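Local atomic coordinates of tegument protein UL51 (Human herpesvirus 1, PDB entry 6T5A), a protein that probably helps herpes simplex virus particles leave the perinuclear space and gain their secondary envelope at trans-Golgi-derived membranes, and maintains the shape of the cytoplasmic assembly centre in neurons. Residues 66-71 with 103-108; 38-43 with 47-52. The protein carries 1 engineered substitution. All coordinates share one frame; numbering follows the deposited sequence.

Interaction 1: 66-71 with 103-108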
loop_
_atom_site.group_PDB
_atom_site.type_symbol
_atom_site.label_atom_id
_atom_site.label_comp_id
_atom_site.label_asym_id
_atom_site.label_seq_id
_atom_site.Cartn_x
_atom_site.Cartn_y
_atom_site.Cartn_z
ATOM N N ALA A 66 30.834 -34.045 1.120
ATOM C CA ALA A 66 31.918 -33.071 1.298
ATOM C C ALA A 66 32.972 -33.643 2.292
ATOM O O ALA A 66 34.171 -33.495 2.076
ATOM C CB ALA A 66 31.357 -31.752 1.810
ATOM N N ARG A 67 32.507 -34.322 3.358
ATOM C CA ARG A 67 33.372 -34.963 4.349
ATOM C C ARG A 67 34.178 -36.120 3.701
ATOM O O ARG A 67 35.369 -36.252 3.968
ATOM C CB ARG A 67 32.532 -35.502 5.513
ATOM C CG ARG A 67 32.021 -34.422 6.462
ATOM C CD ARG A 67 30.798 -34.929 7.187
ATOM N NE ARG A 67 30.223 -33.920 8.090
ATOM C CZ ARG A 67 29.030 -34.035 8.663
ATOM N NH1 ARG A 67 28.274 -35.097 8.430
ATOM N NH2 ARG A 67 28.583 -33.086 9.474
ATOM N N THR A 68 33.526 -36.934 2.846
ATOM C CA THR A 68 34.164 -38.061 2.157
ATOM C C THR A 68 35.229 -37.559 1.182
ATOM O O THR A 68 36.339 -38.093 1.159
ATOM C CB THR A 68 33.130 -39.002 1.535
ATOM O OG1 THR A 68 32.243 -39.434 2.572
ATOM C CG2 THR A 68 33.775 -40.234 0.877
ATOM N N TYR A 69 34.906 -36.501 0.426
ATOM C CA TYR A 69 35.841 -35.860 -0.501
ATOM C C TYR A 69 37.069 -35.389 0.280
ATOM O O TYR A 69 38.201 -35.655 -0.127
ATOM C CB TYR A 69 35.153 -34.682 -1.220
ATOM C CG TYR A 69 36.097 -33.860 -2.067
ATOM C CD1 TYR A 69 36.420 -34.252 -3.364
ATOM C CD2 TYR A 69 36.693 -32.708 -1.563
ATOM C CE1 TYR A 69 37.309 -33.512 -4.141
ATOM C CE2 TYR A 69 37.578 -31.958 -2.331
ATOM C CZ TYR A 69 37.883 -32.365 -3.619
ATOM O OH TYR A 69 38.741 -31.628 -4.388
ATOM N N HIS A 70 36.838 -34.698 1.419
ATOM C CA HIS A 70 37.913 -34.223 2.283
ATOM C C HIS A 70 38.804 -35.375 2.782
ATOM O O HIS A 70 40.024 -35.235 2.765
ATOM C CB HIS A 70 37.340 -33.407 3.447
ATOM C CG HIS A 70 38.370 -32.926 4.424
ATOM N ND1 HIS A 70 39.322 -31.983 4.069
ATOM C CD2 HIS A 70 38.541 -33.252 5.725
ATOM C CE1 HIS A 70 40.038 -31.769 5.161
ATOM N NE2 HIS A 70 39.600 -32.505 6.183
ATOM N N ALA A 71 38.204 -36.514 3.202
ATOM C CA ALA A 71 38.979 -37.673 3.657
ATOM C C ALA A 71 39.894 -38.210 2.543
ATOM O O ALA A 71 41.062 -38.545 2.810
ATOM C CB ALA A 71 38.053 -38.769 4.165
ATOM N N ARG A 103 41.778 -40.978 -5.689
ATOM C CA ARG A 103 41.427 -40.047 -6.769
ATOM C C ARG A 103 40.069 -40.396 -7.365
ATOM O O ARG A 103 39.264 -39.496 -7.586
ATOM C CB ARG A 103 42.506 -39.984 -7.861
ATOM C CG ARG A 103 43.739 -39.210 -7.433
ATOM C CD ARG A 103 44.694 -38.964 -8.588
ATOM N NE ARG A 103 45.992 -38.474 -8.118
ATOM C CZ ARG A 103 47.149 -39.088 -8.335
ATOM N NH1 ARG A 103 47.190 -40.213 -9.041
ATOM N NH2 ARG A 103 48.280 -38.573 -7.867
ATOM N N ARG A 104 39.791 -41.693 -7.574
ATOM C CA ARG A 104 38.505 -42.144 -8.122
ATOM C C ARG A 104 37.333 -41.895 -7.161
ATOM O O ARG A 104 36.262 -41.470 -7.610
ATOM C CB ARG A 104 38.556 -43.617 -8.554
ATOM C CG ARG A 104 39.389 -43.836 -9.811
ATOM C CD ARG A 104 39.431 -45.303 -10.211
ATOM N NE ARG A 104 40.348 -45.525 -11.332
ATOM C CZ ARG A 104 40.012 -45.414 -12.613
ATOM N NH1 ARG A 104 38.768 -45.099 -12.957
ATOM N NH2 ARG A 104 40.917 -45.621 -13.561
ATOM N N LEU A 105 37.523 -42.163 -5.852
ATOM C CA LEU A 105 36.461 -41.936 -4.875
ATOM C C LEU A 105 36.166 -40.438 -4.737
ATOM O O LEU A 105 34.990 -40.062 -4.722
ATOM C CB LEU A 105 36.745 -42.621 -3.518
ATOM C CG LEU A 105 35.648 -42.507 -2.407
ATOM C CD1 LEU A 105 34.285 -43.077 -2.855
ATOM C CD2 LEU A 105 36.093 -43.187 -1.119
ATOM N N ALA A 106 37.220 -39.581 -4.716
ATOM C CA ALA A 106 37.065 -38.122 -4.656
ATOM C C ALA A 106 36.307 -37.631 -5.903
ATOM O O ALA A 106 35.389 -36.821 -5.771
ATOM C CB ALA A 106 38.420 -37.441 -4.555
ATOM N N ASP A 107 36.650 -38.170 -7.102
ATOM C CA ASP A 107 35.967 -37.827 -8.356
ATOM C C ASP A 107 34.477 -38.171 -8.292
ATOM O O ASP A 107 33.654 -37.368 -8.720
ATOM C CB ASP A 107 36.630 -38.537 -9.561
ATOM C CG ASP A 107 37.967 -37.960 -10.007
ATOM O OD1 ASP A 107 38.347 -36.874 -9.510
ATOM O OD2 ASP A 107 38.633 -38.593 -10.851
ATOM N N THR A 108 34.134 -39.345 -7.718
ATOM C CA THR A 108 32.744 -39.796 -7.543
ATOM C C THR A 108 31.968 -38.834 -6.624
ATOM O O THR A 108 30.842 -38.452 -6.956
ATOM C CB THR A 108 32.725 -41.262 -7.081
ATOM O OG1 THR A 108 33.382 -42.037 -8.080
ATOM C CG2 THR A 108 31.323 -41.807 -6.889
#
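Tyr69 and Ala106 bring two antiparallel helices of a helical hairpin close together, their CA atoms lying 4.9 Å apart. Segment 66-71 belongs to helix 63-82 and segment 103-108 to helix 94-117, and the example is consistent with the small side chain of Ala106 allowing the close approach of two helical backbones. The Tyr69 ring carries the contact. Its CG stands anti to the backbone N (chi1 173°), which swings the ring alongside the partner helix. There Ala106 O lies at the ring edge, in the ring plane, 3.7 Å from Tyr69 CD1. The methyl CB of Ala106 sits off to one side of that plane, diagonally beyond the CD1-CE1 border, an apolar touch 3.9 Å from Tyr69 CD1. Beside it the methyl CG2 of Thr68 reaches Leu105 CD2 at 4.3 Å, with the hydroxyl of Thr68 turned back to the carbonyl of Ala64. Cys72 and Cys109 continue the seam: Leu105 and Ala106 pack on the first, Thr68 and Tyr69 on the second. On helix 94-117 itself, Arg104 O takes two donors from opposite faces of its carbonyl plane: Thr108 N, and Thr108 OG1 at 3.0 Å, tilted 30° from that plane.

Interaction 2: 38-43 with 47-52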
loop_
_atom_site.group_PDB
_atom_site.type_symbol
_atom_site.label_atom_id
_atom_site.label_comp_id
_atom_site.label_asym_id
_atom_site.label_seq_id
_atom_site.Cartn_x
_atom_site.Cartn_y
_atom_site.Cartn_z
ATOM N N ALA A 38 3.085 -10.627 9.537
ATOM C CA ALA A 38 3.764 -11.386 8.486
ATOM C C ALA A 38 4.765 -12.361 9.116
ATOM O O ALA A 38 5.398 -12.058 10.134
ATOM C CB ALA A 38 4.491 -10.436 7.550
ATOM N N LEU A 39 4.904 -13.536 8.529
ATOM C CA LEU A 39 5.857 -14.509 9.034
ATOM C C LEU A 39 7.267 -14.142 8.602
ATOM O O LEU A 39 8.228 -14.363 9.336
ATOM C CB LEU A 39 5.490 -15.915 8.510
ATOM C CG LEU A 39 6.460 -17.073 8.811
ATOM C CD1 LEU A 39 6.512 -17.399 10.333
ATOM C CD2 LEU A 39 6.099 -18.299 7.964
ATOM N N LEU A 40 7.390 -13.618 7.385
ATOM C CA LEU A 40 8.684 -13.378 6.764
ATOM C C LEU A 40 8.955 -11.914 6.451
ATOM O O LEU A 40 8.007 -11.160 6.176
ATOM C CB LEU A 40 8.754 -14.197 5.442
ATOM C CG LEU A 40 8.557 -15.716 5.565
ATOM C CD1 LEU A 40 8.242 -16.316 4.218
ATOM C CD2 LEU A 40 9.798 -16.396 6.163
ATOM N N PRO A 41 10.253 -11.517 6.464
ATOM C CA PRO A 41 10.602 -10.128 6.118
ATOM C C PRO A 41 10.460 -9.873 4.616
ATOM O O PRO A 41 10.951 -10.668 3.795
ATOM C CB PRO A 41 12.075 -10.019 6.531
ATOM C CG PRO A 41 12.605 -11.428 6.386
ATOM C CD PRO A 41 11.463 -12.322 6.783
ATOM N N ALA A 42 9.803 -8.749 4.257
ATOM C CA ALA A 42 9.611 -8.352 2.857
ATOM C C ALA A 42 10.984 -8.073 2.208
ATOM O O ALA A 42 11.876 -7.570 2.899
ATOM C CB ALA A 42 8.728 -7.096 2.785
ATOM N N PRO A 43 11.199 -8.408 0.914
ATOM C CA PRO A 43 10.244 -8.996 -0.044
ATOM C C PRO A 43 10.305 -10.532 -0.131
ATOM O O PRO A 43 9.933 -11.079 -1.167
ATOM C CB PRO A 43 10.662 -8.325 -1.355
ATOM C CG PRO A 43 12.189 -8.288 -1.236
ATOM C CD PRO A 43 12.492 -8.129 0.252
ATOM N N ASP A 47 7.312 -19.101 -0.888
ATOM C CA ASP A 47 7.972 -19.997 -1.843
ATOM C C ASP A 47 9.490 -19.909 -1.689
ATOM O O ASP A 47 10.173 -20.928 -1.776
ATOM C CB ASP A 47 7.578 -19.653 -3.293
ATOM C CG ASP A 47 8.054 -20.667 -4.318
ATOM O OD1 ASP A 47 7.595 -21.828 -4.263
ATOM O OD2 ASP A 47 8.869 -20.294 -5.190
ATOM N N ASP A 48 10.027 -18.679 -1.486
ATOM C CA ASP A 48 11.475 -18.469 -1.319
ATOM C C ASP A 48 11.986 -19.192 -0.074
ATOM O O ASP A 48 13.011 -19.853 -0.127
ATOM C CB ASP A 48 11.799 -16.984 -1.138
ATOM C CG ASP A 48 11.684 -16.089 -2.347
ATOM O OD1 ASP A 48 11.768 -16.611 -3.485
ATOM O OD2 ASP A 48 11.550 -14.854 -2.155
ATOM N N ALA A 49 11.301 -18.996 1.062
ATOM C CA ALA A 49 11.720 -19.586 2.320
ATOM C C ALA A 49 11.529 -21.099 2.331
ATOM O O ALA A 49 12.385 -21.787 2.870
ATOM C CB ALA A 49 11.007 -18.906 3.486
ATOM N N LEU A 50 10.465 -21.632 1.673
ATOM C CA LEU A 50 10.266 -23.090 1.579
ATOM C C LEU A 50 11.323 -23.718 0.659
ATOM O O LEU A 50 11.793 -24.817 0.946
ATOM C CB LEU A 50 8.847 -23.473 1.076
ATOM C CG LEU A 50 7.676 -23.351 2.096
ATOM C CD1 LEU A 50 6.340 -23.506 1.398
ATOM C CD2 LEU A 50 7.771 -24.398 3.188
ATOM N N GLY A 51 11.695 -23.007 -0.415
ATOM C CA GLY A 51 12.741 -23.452 -1.350
ATOM C C GLY A 51 14.088 -23.492 -0.650
ATOM O O GLY A 51 14.865 -24.430 -0.844
ATOM N N SER A 52 14.339 -22.502 0.240
ATOM C CA SER A 52 15.568 -22.437 1.038
ATOM C C SER A 52 15.601 -23.570 2.048
ATOM O O SER A 52 16.627 -24.217 2.185
ATOM C CB SER A 52 15.698 -21.098 1.750
ATOM O OG SER A 52 16.973 -21.055 2.379
HETATM O O HOH W 1 11.382 -12.352 -3.107
#
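Leu40 reaches from the loop that follows strand 28-38 to the first turns of helix 46-61, where its partner is the methyl of Ala49. Both branches of the leucine take part: CD1 and CD2 each lie 3.9 Å from Ala49 CB, so the fork of the side chain sits astride that one carbon. With CG anti to its own carbonyl carbon (chi1 -58°), Leu40 points toward the helix, while the backbones stay well separated, Leu40 CA being 8.2 Å from Ala49 CA. Both residues are buried.

The second touch is polar and works through a water. Pro43 O and Asp48 OD2 are 4.2 Å apart, and the water donates to both, lying 2.7 Å from Pro43 O and 2.7 Å from Asp48 OD2, with an angle of about 102° between its two bonds. It thus joins the end of the loop to the start of the helix. Asp48 OD2 has a further hydrogen bond close by in the chain.

Further out, Thr45 OG1 bonds to the backbone N of Asp48, three residues on, tying the connection to the first turn. A cis peptide precedes Pro43 and bends the chain as it heads for the helix. Ser52 OG bonds to another protein chain, and Ala38 pairs in an antiparallel ladder with a strand of a further chain, extending the sheet into that neighbouring subunit. The whole, with its loop folded back against the first turns of the helix it leads into, is a strand-loop-helix connection.

In the fold
Interaction 2 comes first in the sequence, complete before helix 63-82 begins, and both contacts belong to the N-terminal UL51 family region, the part of the longer protein that this chain represents. Their centres are 34 Å apart and their nearest atoms about 17 Å, on opposite sides of the chain's centre. Interaction 2 joins the end of strand 28-38 to helix 46-61. Helix 63-82 follows that helix directly and packs in interaction 1 against helix 94-117. One contact lies at the strand-to-helix turn, the other within the helical hairpin of an elongated chain. Other protein chains reach residues at both places, consistent with a subunit that builds its assembly along its length.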